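Local coordinates for protein HepC.19480.a.B1 (Helicobacter pylori, PDB 6MTZ) that is of unknown function but probably belongs to the DHH/DHHA1 phosphoesterases, metal-dependent hydrolases that act on phosphodiester or phosphate-ester bonds, at residues S28-K33 with P142-W147; Q36-N41 with Y51-A56; V277-F282 with D290-V295. All blocks are in the same frame, centred on the assembly; numbering follows the deposited sequence.

Contact 1 of 3, residues S28-K33 with P142-W147; sequences SKQFFK and PKNTTW
Q30 and N144 reach across this contact with their amide ends, the two side chains crossing at about a right angle. N144 ND2 gives a hydrogen bond of 2.7 Å to Q30 OE1. The bond is nearly straight, with an N-H...O angle of 175°, and it meets a lone pair of OE1 in the carbonyl plane at a C=O...N angle of 132°. OE1 also lies in the amide plane of N144, although the two amides are twisted against each other. Q30 gets there through a bend at its second torsion (chi2 -76°), which turns the amide out of the line of the chain. Its other branch turns to W147: Q30 NE2 comes within 4.0 Å of W147 CH2, obliquely to the indole. One face of that indole carries N144 O, 3.3 Å from the W147 ring plane and toward the rim. Q30 CA and N144 CA are 8.4 Å apart, so side chains alone span the gap. The contact joins the chain at Q30, next to helix 19-29, to the chain at N144, next to helix 145-159. Q30 is also backbone hydrogen-bonded to L140, helix 125-136 packs against F31 through L133, and W147 rests on E202 of helix 190-203.

Contact 2 of 3, residues Q36-N41 with Y51-A56; sequences QCYNAN and YEILNA
A first torsion of -55° puts Y38 CG beside its own backbone N and anti to the carbonyl carbon, sending the phenol from the strand toward helix 51-56. I53 answers with CG1 likewise beside its backbone N and the chain extended to CD1, which lays the ethyl branch over one face of the Y38 ring. The evidence for a CH-pi contact is direct: I53 CG1 is 3.6 Å from the centroid of the Y38 ring, 18° off the ring normal, and its shortest approach is 3.5 Å to Y38 CE1. I53 CD1 follows along the same side, 3.7 Å from Y38 CD1. Strand 35-39 and helix 43-59 begin a beta-alpha-beta crossover to strand 64-70 in a parallel sheet of order 2-1-3-4-5, consistent with a DHH domain. Strand segment 36-39 and helix segment 51-56 run nearly antiparallel (158°), their axes approaching to 10.3 Å. Because strand 10-15 lies between strands 35-39 and 64-70, the helix also covers Y12 and L14, which touch I53. At the ring edge, near its plane, E52 OE2 stands 3.5 Å from Y38 CE2, where the weakly positive ring hydrogens may suit a carboxylate. The other oxygen, OE1, forms a salt bridge with R49, whose NE in turn bonds N39 O. Farther out along the phenol, A56 CB lies 4.1 Å from Y38 OH.

Contact 3 of 3, residues V277-F282 with D290-V295; sequences VLANLF and DFYIDV
In the beta-alpha-beta unit made by strand 264-270, helix 276-285 and strand 291-295, the ring of Y292 is the piece on which L278, A279 and F282 settle. The helix segment passes over the strand at 146° between N-to-C directions, with axes 8.7 Å apart. The closest backbones are those of A279 and Y292, their CA atoms 5.9 Å apart, a spacing consistent with the small side chain of A279. Its CB presses on Y292 CB at 3.6 Å, and A279 CA lies over one face of the phenol toward the rim. With CG anti to the backbone N (chi1 -170°), the Y292 ring passes A279 and reaches L278 with its hydroxyl end. The unit belongs to a six-stranded mixed sheet in the C-terminal part of the chain, consistent with a DHHA1 domain, in which strands 264-270 and 291-295 are parallel neighbours and the helix connects them across one face. L278 covers the far end of the phenol: its CD2 is 3.2 Å from Y292 OH, a tight approach, and 3.8 Å from Y292 CZ. F282 meets the ring at its edge, F282 CD1 lying near the Y292 plane, in an offset edge-to-face pair, the edge of Y292 directed at the face of F282, ring centroids 6.0 Å apart and planes at 65°. Y292 is buried, and its hydroxyl has a hydrogen bond with S269 OG of strand 264-270, which is also bonded to D294 OD1. L250 of helix 238-251 touches Y292 as well, while F282 also meets the rings of F267 and F289, the latter edge-to-face.

Overall arrangement
Contacts 1 and 2 belong to the N-terminal part of the chain and contact 3 to the C-terminal part. Contact 1 and contact 2 have centres about 22 Å apart; their segments 28-33 and 36-41 adjoin in the sequence, where helix 19-29 is followed by strand 35-39. Contact 3 is separate: its centre is about 29 Å from that of contact 2 and about 40 Å from that of contact 1, with nearest atoms about 16 and 24 Å apart. Contacts 1 and 3 lie on opposite sides of the chain's centre. In contact 2, N39 ND2 is hydrogen-bonded to the backbone O of H16, in the loop after strand 10-15, where DHH enzymes carry their first sequence motif and a metal site may lie if the family assignment holds.

Contact 1 of 3, residues S28-K33 with P142-W147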
ATOM      1  N   SER A  28      -4.679  -2.881 -14.826  1.00 26.79           N
ATOM      2  CA  SER A  28      -5.212  -4.237 -14.713  1.00 27.38           C
ATOM      3  C   SER A  28      -6.654  -4.233 -14.245  1.00 29.13           C
ATOM      4  O   SER A  28      -7.425  -5.111 -14.642  1.00 22.49           O
ATOM      5  CB  SER A  28      -4.366  -5.095 -13.775  1.00 26.44           C
ATOM      6  OG  SER A  28      -4.446  -4.648 -12.438  1.00 24.02           O
ATOM      7  N   LYS A  29      -7.038  -3.270 -13.390  1.00 23.50           N
ATOM      8  CA  LYS A  29      -8.446  -3.207 -12.968  1.00 26.72           C
ATOM      9  C   LYS A  29      -9.372  -2.822 -14.118  1.00 28.79           C
ATOM     10  O   LYS A  29     -10.587  -3.031 -14.021  1.00 32.24           O
ATOM     11  CB  LYS A  29      -8.629  -2.219 -11.810  1.00 27.53           C
ATOM     12  CG  LYS A  29      -8.212  -2.781 -10.457  1.00 33.75           C
ATOM     13  CD  LYS A  29      -7.758  -1.692  -9.510  1.00 34.56           C
ATOM     14  CE  LYS A  29      -8.858  -1.330  -8.558  1.00 42.87           C
ATOM     15  NZ  LYS A  29      -9.074  -2.437  -7.618  1.00 64.61           N
ATOM     16  N   GLN A  30      -8.836  -2.271 -15.206  1.00 28.36           N
ATOM     17  CA  GLN A  30      -9.681  -2.006 -16.360  1.00 27.91           C
ATOM     18  C   GLN A  30     -10.014  -3.275 -17.133  1.00 34.77           C
ATOM     19  O   GLN A  30     -10.927  -3.250 -17.965  1.00 32.85           O
ATOM     20  CB  GLN A  30      -9.010  -0.971 -17.266  1.00 25.40           C
ATOM     21  CG  GLN A  30      -8.874   0.411 -16.579  1.00 21.91           C
ATOM     22  CD  GLN A  30     -10.196   1.175 -16.520  1.00 33.61           C
ATOM     23  OE1 GLN A  30     -10.944   1.217 -17.500  1.00 27.23           O
ATOM     24  NE2 GLN A  30     -10.493   1.772 -15.362  1.00 29.47           N
ATOM     25  N   PHE A  31      -9.341  -4.393 -16.849  1.00 35.67           N
ATOM     26  CA  PHE A  31      -9.551  -5.615 -17.615  1.00 43.72           C
ATOM     27  C   PHE A  31     -10.205  -6.737 -16.833  1.00 46.82           C
ATOM     28  O   PHE A  31     -10.909  -7.548 -17.433  1.00 53.39           O
ATOM     29  CB  PHE A  31      -8.226  -6.125 -18.199  1.00 29.34           C
ATOM     30  CG  PHE A  31      -7.696  -5.260 -19.312  1.00 25.83           C
ATOM     31  CD1 PHE A  31      -6.929  -4.139 -19.027  1.00 25.79           C
ATOM     32  CD2 PHE A  31      -8.000  -5.542 -20.633  1.00 22.11           C
ATOM     33  CE1 PHE A  31      -6.456  -3.313 -20.054  1.00 24.73           C
ATOM     34  CE2 PHE A  31      -7.545  -4.729 -21.655  1.00 23.74           C
ATOM     35  CZ  PHE A  31      -6.766  -3.609 -21.374  1.00 20.62           C
ATOM     36  N   PHE A  32     -10.020  -6.806 -15.518  1.00 37.18           N
ATOM     37  CA  PHE A  32     -10.381  -8.003 -14.766  1.00 36.98           C
ATOM     38  C   PHE A  32     -11.470  -7.686 -13.759  1.00 33.82           C
ATOM     39  O   PHE A  32     -11.268  -6.862 -12.862  1.00 36.38           O
ATOM     40  CB  PHE A  32      -9.153  -8.591 -14.080  1.00 34.18           C
ATOM     41  CG  PHE A  32      -8.145  -9.118 -15.048  1.00 31.01           C
ATOM     42  CD1 PHE A  32      -8.526 -10.004 -16.040  1.00 35.90           C
ATOM     43  CD2 PHE A  32      -6.826  -8.728 -14.972  1.00 35.94           C
ATOM     44  CE1 PHE A  32      -7.609 -10.488 -16.940  1.00 41.53           C
ATOM     45  CE2 PHE A  32      -5.899  -9.215 -15.864  1.00 41.19           C
ATOM     46  CZ  PHE A  32      -6.293 -10.090 -16.851  1.00 38.48           C
ATOM     47  N   LYS A  33     -12.617  -8.355 -13.919  1.00 35.53           N
ATOM     48  CA  LYS A  33     -13.720  -8.225 -12.978  1.00 43.92           C
ATOM     49  C   LYS A  33     -13.387  -8.847 -11.626  1.00 54.89           C
ATOM     50  O   LYS A  33     -13.835  -8.343 -10.591  1.00 49.27           O
ATOM     51  CB  LYS A  33     -14.977  -8.872 -13.560  1.00 29.73           C
ATOM     52  N   PRO A 142     -14.919  -0.338 -23.147  1.00 31.64           N
ATOM     53  CA  PRO A 142     -14.101   0.094 -24.294  1.00 26.30           C
ATOM     54  C   PRO A 142     -14.091   1.598 -24.526  1.00 34.19           C
ATOM     55  O   PRO A 142     -13.200   2.085 -25.235  1.00 40.51           O
ATOM     56  CB  PRO A 142     -14.733  -0.658 -25.473  1.00 29.96           C
ATOM     57  CG  PRO A 142     -15.341  -1.867 -24.857  1.00 34.44           C
ATOM     58  CD  PRO A 142     -15.877  -1.392 -23.515  1.00 32.89           C
ATOM     59  N   LYS A 143     -15.026   2.352 -23.938  1.00 34.94           N
ATOM     60  CA  LYS A 143     -14.947   3.808 -23.995  1.00 34.80           C
ATOM     61  C   LYS A 143     -13.743   4.363 -23.246  1.00 34.13           C
ATOM     62  O   LYS A 143     -13.308   5.472 -23.555  1.00 34.92           O
ATOM     63  CB  LYS A 143     -16.213   4.445 -23.425  1.00 33.05           C
ATOM     64  N   ASN A 144     -13.204   3.642 -22.257  1.00 26.16           N
ATOM     65  CA  ASN A 144     -12.145   4.237 -21.440  1.00 28.08           C
ATOM     66  C   ASN A 144     -10.813   4.323 -22.167  1.00 30.45           C
ATOM     67  O   ASN A 144      -9.926   5.049 -21.705  1.00 30.24           O
ATOM     68  CB  ASN A 144     -11.938   3.452 -20.147  1.00 28.46           C
ATOM     69  CG  ASN A 144     -13.106   3.570 -19.206  1.00 27.16           C
ATOM     70  OD1 ASN A 144     -14.028   4.321 -19.463  1.00 30.76           O
ATOM     71  ND2 ASN A 144     -13.072   2.820 -18.110  1.00 24.12           N
ATOM     72  N   THR A 145     -10.666   3.616 -23.293  1.00 27.53           N
ATOM     73  CA  THR A 145      -9.383   3.571 -23.984  1.00 29.22           C
ATOM     74  C   THR A 145      -8.896   4.964 -24.369  1.00 22.48           C
ATOM     75  O   THR A 145      -7.688   5.225 -24.366  1.00 29.21           O
ATOM     76  CB  THR A 145      -9.496   2.674 -25.216  1.00 29.81           C
ATOM     77  OG1 THR A 145      -9.888   1.352 -24.805  1.00 22.65           O
ATOM     78  CG2 THR A 145      -8.149   2.590 -25.934  1.00 29.07           C
ATOM     79  N   THR A 146      -9.812   5.884 -24.666  1.00 27.89           N
ATOM     80  CA  THR A 146      -9.375   7.187 -25.149  1.00 21.21           C
ATOM     81  C   THR A 146      -8.666   8.000 -24.067  1.00 24.35           C
ATOM     82  O   THR A 146      -7.890   8.900 -24.400  1.00 29.42           O
ATOM     83  CB  THR A 146     -10.568   7.956 -25.724  1.00 42.73           C
ATOM     84  OG1 THR A 146     -11.587   8.063 -24.736  1.00 43.95           O
ATOM     85  CG2 THR A 146     -11.139   7.214 -26.913  1.00 50.06           C
ATOM     86  N   TRP A 147      -8.907   7.718 -22.780  1.00 26.02           N
ATOM     87  CA  TRP A 147      -8.057   8.313 -21.755  1.00 26.02           C
ATOM     88  C   TRP A 147      -7.030   7.339 -21.196  1.00 23.14           C
ATOM     89  O   TRP A 147      -5.967   7.780 -20.737  1.00 26.07           O
ATOM     90  CB  TRP A 147      -8.887   8.905 -20.603  1.00 27.87           C
ATOM     91  CG  TRP A 147      -9.740   7.942 -19.816  1.00 29.81           C
ATOM     92  CD1 TRP A 147     -11.082   7.716 -19.980  1.00 30.66           C
ATOM     93  CD2 TRP A 147      -9.326   7.107 -18.727  1.00 23.62           C
ATOM     94  NE1 TRP A 147     -11.517   6.777 -19.077  1.00 27.37           N
ATOM     95  CE2 TRP A 147     -10.463   6.396 -18.289  1.00 23.09           C
ATOM     96  CE3 TRP A 147      -8.105   6.883 -18.085  1.00 30.20           C
ATOM     97  CZ2 TRP A 147     -10.417   5.496 -17.237  1.00 19.68           C
ATOM     98  CZ3 TRP A 147      -8.060   5.973 -17.034  1.00 27.22           C
ATOM     99  CH2 TRP A 147      -9.207   5.288 -16.631  1.00 27.92           C
TER

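Contact 2 of 3, residues Q36-N41 with Y51-A56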
ATOM      1  N   GLN A  36      -7.653  -9.267  -7.112  1.00 37.55           N
ATOM      2  CA  GLN A  36      -7.150  -8.804  -5.827  1.00 36.16           C
ATOM      3  C   GLN A  36      -5.728  -8.291  -6.020  1.00 37.70           C
ATOM      4  O   GLN A  36      -4.887  -8.987  -6.604  1.00 29.47           O
ATOM      5  CB  GLN A  36      -7.175  -9.931  -4.787  1.00 40.93           C
ATOM      6  CG  GLN A  36      -6.516  -9.569  -3.450  1.00 46.38           C
ATOM      7  CD  GLN A  36      -7.240  -8.448  -2.727  1.00 54.70           C
ATOM      8  OE1 GLN A  36      -8.372  -8.621  -2.277  1.00 59.11           O
ATOM      9  NE2 GLN A  36      -6.592  -7.287  -2.622  1.00 51.68           N
ATOM     10  N   CYS A  37      -5.458  -7.081  -5.536  1.00 32.51           N
ATOM     11  CA  CYS A  37      -4.167  -6.448  -5.732  1.00 31.01           C
ATOM     12  C   CYS A  37      -3.324  -6.494  -4.460  1.00 32.41           C
ATOM     13  O   CYS A  37      -3.836  -6.574  -3.343  1.00 29.84           O
ATOM     14  CB  CYS A  37      -4.331  -4.997  -6.179  1.00 27.84           C
ATOM     15  SG  CYS A  37      -4.987  -4.789  -7.822  1.00 29.60           S
ATOM     16  N   TYR A  38      -2.012  -6.417  -4.659  1.00 33.40           N
ATOM     17  CA  TYR A  38      -1.021  -6.468  -3.595  1.00 26.80           C
ATOM     18  C   TYR A  38       0.125  -5.559  -3.995  1.00 27.96           C
ATOM     19  O   TYR A  38       0.426  -5.410  -5.185  1.00 23.39           O
ATOM     20  CB  TYR A  38      -0.475  -7.892  -3.384  1.00 31.14           C
ATOM     21  CG  TYR A  38      -1.512  -8.964  -3.125  1.00 32.45           C
ATOM     22  CD1 TYR A  38      -2.244  -9.514  -4.170  1.00 29.30           C
ATOM     23  CD2 TYR A  38      -1.734  -9.458  -1.839  1.00 37.45           C
ATOM     24  CE1 TYR A  38      -3.180 -10.498  -3.948  1.00 32.60           C
ATOM     25  CE2 TYR A  38      -2.672 -10.453  -1.610  1.00 41.72           C
ATOM     26  CZ  TYR A  38      -3.390 -10.967  -2.679  1.00 47.75           C
ATOM     27  OH  TYR A  38      -4.328 -11.957  -2.495  1.00 50.55           O
ATOM     28  N   ASN A  39       0.786  -4.969  -3.004  1.00 28.26           N
ATOM     29  CA  ASN A  39       1.907  -4.091  -3.294  1.00 33.47           C
ATOM     30  C   ASN A  39       3.057  -4.381  -2.351  1.00 34.47           C
ATOM     31  O   ASN A  39       2.862  -4.815  -1.213  1.00 27.30           O
ATOM     32  CB  ASN A  39       1.509  -2.617  -3.214  1.00 25.87           C
ATOM     33  CG  ASN A  39       0.419  -2.264  -4.222  1.00 28.81           C
ATOM     34  OD1 ASN A  39      -0.761  -2.560  -4.007  1.00 29.74           O
ATOM     35  ND2 ASN A  39       0.810  -1.647  -5.325  1.00 27.77           N
ATOM     36  N   ALA A  40       4.263  -4.121  -2.847  1.00 33.55           N
ATOM     37  CA  ALA A  40       5.480  -4.386  -2.105  1.00 28.53           C
ATOM     38  C   ALA A  40       6.514  -3.353  -2.508  1.00 31.29           C
ATOM     39  O   ALA A  40       6.568  -2.941  -3.668  1.00 36.94           O
ATOM     40  CB  ALA A  40       5.988  -5.814  -2.372  1.00 26.72           C
ATOM     41  N   ASN A  41       7.310  -2.913  -1.543  1.00 28.04           N
ATOM     42  CA  ASN A  41       8.409  -2.019  -1.865  1.00 33.35           C
ATOM     43  C   ASN A  41       9.676  -2.847  -2.040  1.00 36.72           C
ATOM     44  O   ASN A  41      10.058  -3.165  -3.169  1.00 42.50           O
ATOM     45  CB  ASN A  41       8.583  -0.957  -0.779  1.00 37.01           C
ATOM     46  CG  ASN A  41       9.623   0.073  -1.140  1.00 39.77           C
ATOM     47  OD1 ASN A  41      10.097   0.118  -2.272  1.00 47.71           O
ATOM     48  ND2 ASN A  41       9.987   0.910  -0.179  1.00 41.20           N
ATOM     49  N   TYR A  51       3.878 -15.183  -0.761  1.00 42.23           N
ATOM     50  CA  TYR A  51       3.287 -16.164   0.140  1.00 47.56           C
ATOM     51  C   TYR A  51       1.790 -15.929   0.292  1.00 42.63           C
ATOM     52  O   TYR A  51       0.994 -16.872   0.225  1.00 41.20           O
ATOM     53  CB  TYR A  51       3.991 -16.115   1.497  1.00 53.73           C
ATOM     54  CG  TYR A  51       3.387 -17.029   2.534  1.00 63.97           C
ATOM     55  CD1 TYR A  51       3.794 -18.353   2.641  1.00 68.42           C
ATOM     56  CD2 TYR A  51       2.408 -16.566   3.413  1.00 67.67           C
ATOM     57  CE1 TYR A  51       3.241 -19.197   3.597  1.00 71.69           C
ATOM     58  CE2 TYR A  51       1.851 -17.401   4.368  1.00 68.93           C
ATOM     59  CZ  TYR A  51       2.271 -18.714   4.456  1.00 68.33           C
ATOM     60  OH  TYR A  51       1.723 -19.546   5.406  1.00 73.81           O
ATOM     61  N   GLU A  52       1.393 -14.675   0.524  1.00 45.93           N
ATOM     62  CA  GLU A  52      -0.024 -14.332   0.630  1.00 46.26           C
ATOM     63  C   GLU A  52      -0.806 -14.785  -0.592  1.00 42.28           C
ATOM     64  O   GLU A  52      -1.920 -15.305  -0.472  1.00 52.40           O
ATOM     65  CB  GLU A  52      -0.189 -12.822   0.772  1.00 50.04           C
ATOM     66  CG  GLU A  52      -0.146 -12.262   2.153  1.00 49.42           C
ATOM     67  CD  GLU A  52      -0.289 -10.748   2.105  1.00 56.07           C
ATOM     68  OE1 GLU A  52       0.650 -10.048   2.533  1.00 63.79           O
ATOM     69  OE2 GLU A  52      -1.324 -10.258   1.611  1.00 45.57           O
ATOM     70  N   ILE A  53      -0.252 -14.552  -1.783  1.00 42.03           N
ATOM     71  CA  ILE A  53      -0.955 -14.874  -3.023  1.00 38.17           C
ATOM     72  C   ILE A  53      -1.107 -16.383  -3.178  1.00 37.78           C
ATOM     73  O   ILE A  53      -2.202 -16.882  -3.469  1.00 46.55           O
ATOM     74  CB  ILE A  53      -0.231 -14.235  -4.223  1.00 43.01           C
ATOM     75  CG1 ILE A  53      -0.535 -12.736  -4.267  1.00 36.76           C
ATOM     76  CG2 ILE A  53      -0.633 -14.912  -5.530  1.00 45.27           C
ATOM     77  CD1 ILE A  53       0.335 -11.941  -5.205  1.00 29.96           C
ATOM     78  N   LEU A  54      -0.025 -17.137  -2.955  1.00 45.12           N
ATOM     79  CA  LEU A  54      -0.104 -18.591  -3.070  1.00 40.82           C
ATOM     80  C   LEU A  54      -1.033 -19.174  -2.011  1.00 47.75           C
ATOM     81  O   LEU A  54      -1.731 -20.167  -2.260  1.00 52.23           O
ATOM     82  CB  LEU A  54       1.289 -19.210  -2.954  1.00 49.58           C
ATOM     83  CG  LEU A  54       2.307 -18.899  -4.053  1.00 56.69           C
ATOM     84  CD1 LEU A  54       3.700 -19.324  -3.633  1.00 55.86           C
ATOM     85  CD2 LEU A  54       1.916 -19.590  -5.329  1.00 56.26           C
ATOM     86  N   ASN A  55      -1.053 -18.570  -0.822  1.00 46.29           N
ATOM     87  CA  ASN A  55      -1.964 -19.022   0.225  1.00 46.09           C
ATOM     88  C   ASN A  55      -3.409 -18.805  -0.197  1.00 46.99           C
ATOM     89  O   ASN A  55      -4.242 -19.711  -0.089  1.00 47.12           O
ATOM     90  CB  ASN A  55      -1.664 -18.286   1.531  1.00 50.38           C
ATOM     91  CG  ASN A  55      -2.342 -18.909   2.730  1.00 65.98           C
ATOM     92  OD1 ASN A  55      -3.246 -19.735   2.597  1.00 76.38           O
ATOM     93  ND2 ASN A  55      -1.906 -18.510   3.921  1.00 71.44           N
ATOM     94  N   ALA A  56      -3.721 -17.604  -0.695  1.00 42.29           N
ATOM     95  CA  ALA A  56      -5.078 -17.326  -1.157  1.00 49.07           C
ATOM     96  C   ALA A  56      -5.496 -18.282  -2.272  1.00 55.36           C
ATOM     97  O   ALA A  56      -6.648 -18.729  -2.316  1.00 51.24           O
ATOM     98  CB  ALA A  56      -5.188 -15.873  -1.622  1.00 40.90           C
TER

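Contact 3 of 3, residues V277-F282 with D290-V295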
ATOM      1  N   VAL A 277      -2.302  13.641  16.789  1.00 39.77           N
ATOM      2  CA  VAL A 277      -3.655  13.938  16.321  1.00 51.57           C
ATOM      3  C   VAL A 277      -4.470  12.655  16.211  1.00 49.12           C
ATOM      4  O   VAL A 277      -5.622  12.586  16.657  1.00 40.51           O
ATOM      5  CB  VAL A 277      -3.612  14.687  14.978  1.00 52.08           C
ATOM      6  CG1 VAL A 277      -5.027  15.203  14.601  1.00 45.51           C
ATOM      7  CG2 VAL A 277      -2.590  15.826  15.030  1.00 48.65           C
ATOM      8  N   LEU A 278      -3.867  11.612  15.634  1.00 43.56           N
ATOM      9  CA  LEU A 278      -4.584  10.362  15.404  1.00 42.30           C
ATOM     10  C   LEU A 278      -5.079   9.761  16.712  1.00 35.07           C
ATOM     11  O   LEU A 278      -6.264   9.433  16.854  1.00 37.40           O
ATOM     12  CB  LEU A 278      -3.670   9.368  14.679  1.00 42.18           C
ATOM     13  CG  LEU A 278      -4.319   8.004  14.461  1.00 36.50           C
ATOM     14  CD1 LEU A 278      -5.283   8.090  13.290  1.00 44.42           C
ATOM     15  CD2 LEU A 278      -3.287   6.932  14.240  1.00 56.08           C
ATOM     16  N   ALA A 279      -4.171   9.581  17.673  1.00 36.05           N
ATOM     17  CA  ALA A 279      -4.523   8.909  18.916  1.00 37.53           C
ATOM     18  C   ALA A 279      -5.495   9.747  19.737  1.00 38.33           C
ATOM     19  O   ALA A 279      -6.430   9.207  20.337  1.00 38.39           O
ATOM     20  CB  ALA A 279      -3.259   8.599  19.719  1.00 33.94           C
ATOM     21  N   ASN A 280      -5.301  11.067  19.767  1.00 38.29           N
ATOM     22  CA  ASN A 280      -6.238  11.922  20.485  1.00 41.94           C
ATOM     23  C   ASN A 280      -7.653  11.745  19.945  1.00 48.32           C
ATOM     24  O   ASN A 280      -8.608  11.608  20.717  1.00 46.80           O
ATOM     25  CB  ASN A 280      -5.803  13.386  20.395  1.00 49.95           C
ATOM     26  CG  ASN A 280      -6.597  14.293  21.336  1.00 60.56           C
ATOM     27  OD1 ASN A 280      -6.312  14.354  22.530  1.00 63.02           O
ATOM     28  ND2 ASN A 280      -7.594  14.998  20.801  1.00 55.66           N
ATOM     29  N   LEU A 281      -7.803  11.709  18.619  1.00 45.30           N
ATOM     30  CA  LEU A 281      -9.122  11.515  18.023  1.00 43.43           C
ATOM     31  C   LEU A 281      -9.648  10.103  18.268  1.00 55.37           C
ATOM     32  O   LEU A 281     -10.835   9.926  18.560  1.00 43.88           O
ATOM     33  CB  LEU A 281      -9.063  11.812  16.526  1.00 43.63           C
ATOM     34  CG  LEU A 281     -10.370  11.727  15.755  1.00 45.62           C
ATOM     35  CD1 LEU A 281     -11.428  12.670  16.375  1.00 49.32           C
ATOM     36  CD2 LEU A 281     -10.099  12.087  14.306  1.00 46.82           C
ATOM     37  N   PHE A 282      -8.789   9.082  18.153  1.00 53.88           N
ATOM     38  CA  PHE A 282      -9.259   7.720  18.390  1.00 45.09           C
ATOM     39  C   PHE A 282      -9.760   7.563  19.816  1.00 45.74           C
ATOM     40  O   PHE A 282     -10.815   6.966  20.060  1.00 46.63           O
ATOM     41  CB  PHE A 282      -8.160   6.681  18.131  1.00 35.36           C
ATOM     42  CG  PHE A 282      -8.642   5.267  18.343  1.00 40.10           C
ATOM     43  CD1 PHE A 282      -8.577   4.673  19.590  1.00 41.60           C
ATOM     44  CD2 PHE A 282      -9.236   4.564  17.305  1.00 44.74           C
ATOM     45  CE1 PHE A 282      -9.060   3.388  19.785  1.00 43.30           C
ATOM     46  CE2 PHE A 282      -9.725   3.286  17.495  1.00 39.69           C
ATOM     47  CZ  PHE A 282      -9.644   2.701  18.735  1.00 35.14           C
ATOM     48  N   ASP A 290      -7.931   3.100  26.980  1.00 39.36           N
ATOM     49  CA  ASP A 290      -7.139   3.916  27.891  1.00 39.80           C
ATOM     50  C   ASP A 290      -5.870   4.471  27.274  1.00 44.72           C
ATOM     51  O   ASP A 290      -5.404   5.530  27.706  1.00 40.32           O
ATOM     52  CB  ASP A 290      -6.757   3.098  29.116  1.00 40.69           C
ATOM     53  CG  ASP A 290      -7.959   2.527  29.791  1.00 53.13           C
ATOM     54  OD1 ASP A 290      -8.803   3.336  30.229  1.00 51.88           O
ATOM     55  OD2 ASP A 290      -8.085   1.287  29.829  1.00 43.10           O
ATOM     56  N   PHE A 291      -5.275   3.781  26.301  1.00 37.10           N
ATOM     57  CA  PHE A 291      -4.083   4.319  25.673  1.00 34.20           C
ATOM     58  C   PHE A 291      -4.015   3.855  24.235  1.00 32.42           C
ATOM     59  O   PHE A 291      -4.740   2.958  23.798  1.00 39.66           O
ATOM     60  CB  PHE A 291      -2.810   3.935  26.436  1.00 33.93           C
ATOM     61  CG  PHE A 291      -2.529   2.465  26.461  1.00 38.58           C
ATOM     62  CD1 PHE A 291      -3.185   1.634  27.363  1.00 36.02           C
ATOM     63  CD2 PHE A 291      -1.589   1.914  25.594  1.00 33.90           C
ATOM     64  CE1 PHE A 291      -2.917   0.267  27.403  1.00 37.61           C
ATOM     65  CE2 PHE A 291      -1.313   0.547  25.612  1.00 38.36           C
ATOM     66  CZ  PHE A 291      -1.976  -0.282  26.518  1.00 40.64           C
ATOM     67  N   TYR A 292      -3.128   4.503  23.501  1.00 39.94           N
ATOM     68  CA  TYR A 292      -2.853   4.186  22.118  1.00 34.42           C
ATOM     69  C   TYR A 292      -1.363   3.914  22.023  1.00 38.37           C
ATOM     70  O   TYR A 292      -0.563   4.601  22.665  1.00 33.74           O
ATOM     71  CB  TYR A 292      -3.283   5.347  21.198  1.00 32.81           C
ATOM     72  CG  TYR A 292      -3.249   5.011  19.729  1.00 31.44           C
ATOM     73  CD1 TYR A 292      -2.051   4.990  19.036  1.00 38.36           C
ATOM     74  CD2 TYR A 292      -4.415   4.708  19.036  1.00 33.35           C
ATOM     75  CE1 TYR A 292      -2.006   4.672  17.695  1.00 36.94           C
ATOM     76  CE2 TYR A 292      -4.380   4.384  17.696  1.00 34.08           C
ATOM     77  CZ  TYR A 292      -3.168   4.372  17.031  1.00 35.79           C
ATOM     78  OH  TYR A 292      -3.105   4.053  15.700  1.00 28.88           O
ATOM     79  N   ILE A 293      -0.990   2.888  21.260  1.00 30.61           N
ATOM     80  CA  ILE A 293       0.413   2.528  21.126  1.00 26.79           C
ATOM     81  C   ILE A 293       0.688   2.196  19.664  1.00 35.36           C
ATOM     82  O   ILE A 293      -0.050   1.425  19.044  1.00 33.89           O
ATOM     83  CB  ILE A 293       0.790   1.366  22.068  1.00 28.73           C
ATOM     84  CG1 ILE A 293       2.250   0.952  21.876  1.00 35.85           C
ATOM     85  CG2 ILE A 293      -0.158   0.165  21.896  1.00 27.19           C
ATOM     86  CD1 ILE A 293       2.741  -0.041  22.920  1.00 32.32           C
ATOM     87  N   ASP A 294       1.716   2.827  19.102  1.00 25.38           N
ATOM     88  CA  ASP A 294       2.188   2.553  17.752  1.00 33.79           C
ATOM     89  C   ASP A 294       3.644   2.116  17.819  1.00 35.79           C
ATOM     90  O   ASP A 294       4.442   2.688  18.569  1.00 36.70           O
ATOM     91  CB  ASP A 294       2.045   3.789  16.849  1.00 27.61           C
ATOM     92  CG  ASP A 294       2.434   3.516  15.409  1.00 30.23           C
ATOM     93  OD1 ASP A 294       1.646   2.877  14.672  1.00 31.79           O
ATOM     94  OD2 ASP A 294       3.528   3.955  15.011  1.00 37.21           O
ATOM     95  N   VAL A 295       3.978   1.083  17.050  1.00 27.85           N
ATOM     96  CA  VAL A 295       5.340   0.579  16.924  1.00 27.17           C
ATOM     97  C   VAL A 295       5.748   0.671  15.461  1.00 24.18           C
ATOM     98  O   VAL A 295       4.918   0.500  14.562  1.00 32.69           O
ATOM     99  CB  VAL A 295       5.455  -0.879  17.426  1.00 40.29           C
ATOM    100  CG1 VAL A 295       6.915  -1.287  17.566  1.00 35.75           C
ATOM    101  CG2 VAL A 295       4.710  -1.039  18.742  1.00 48.17           C
TER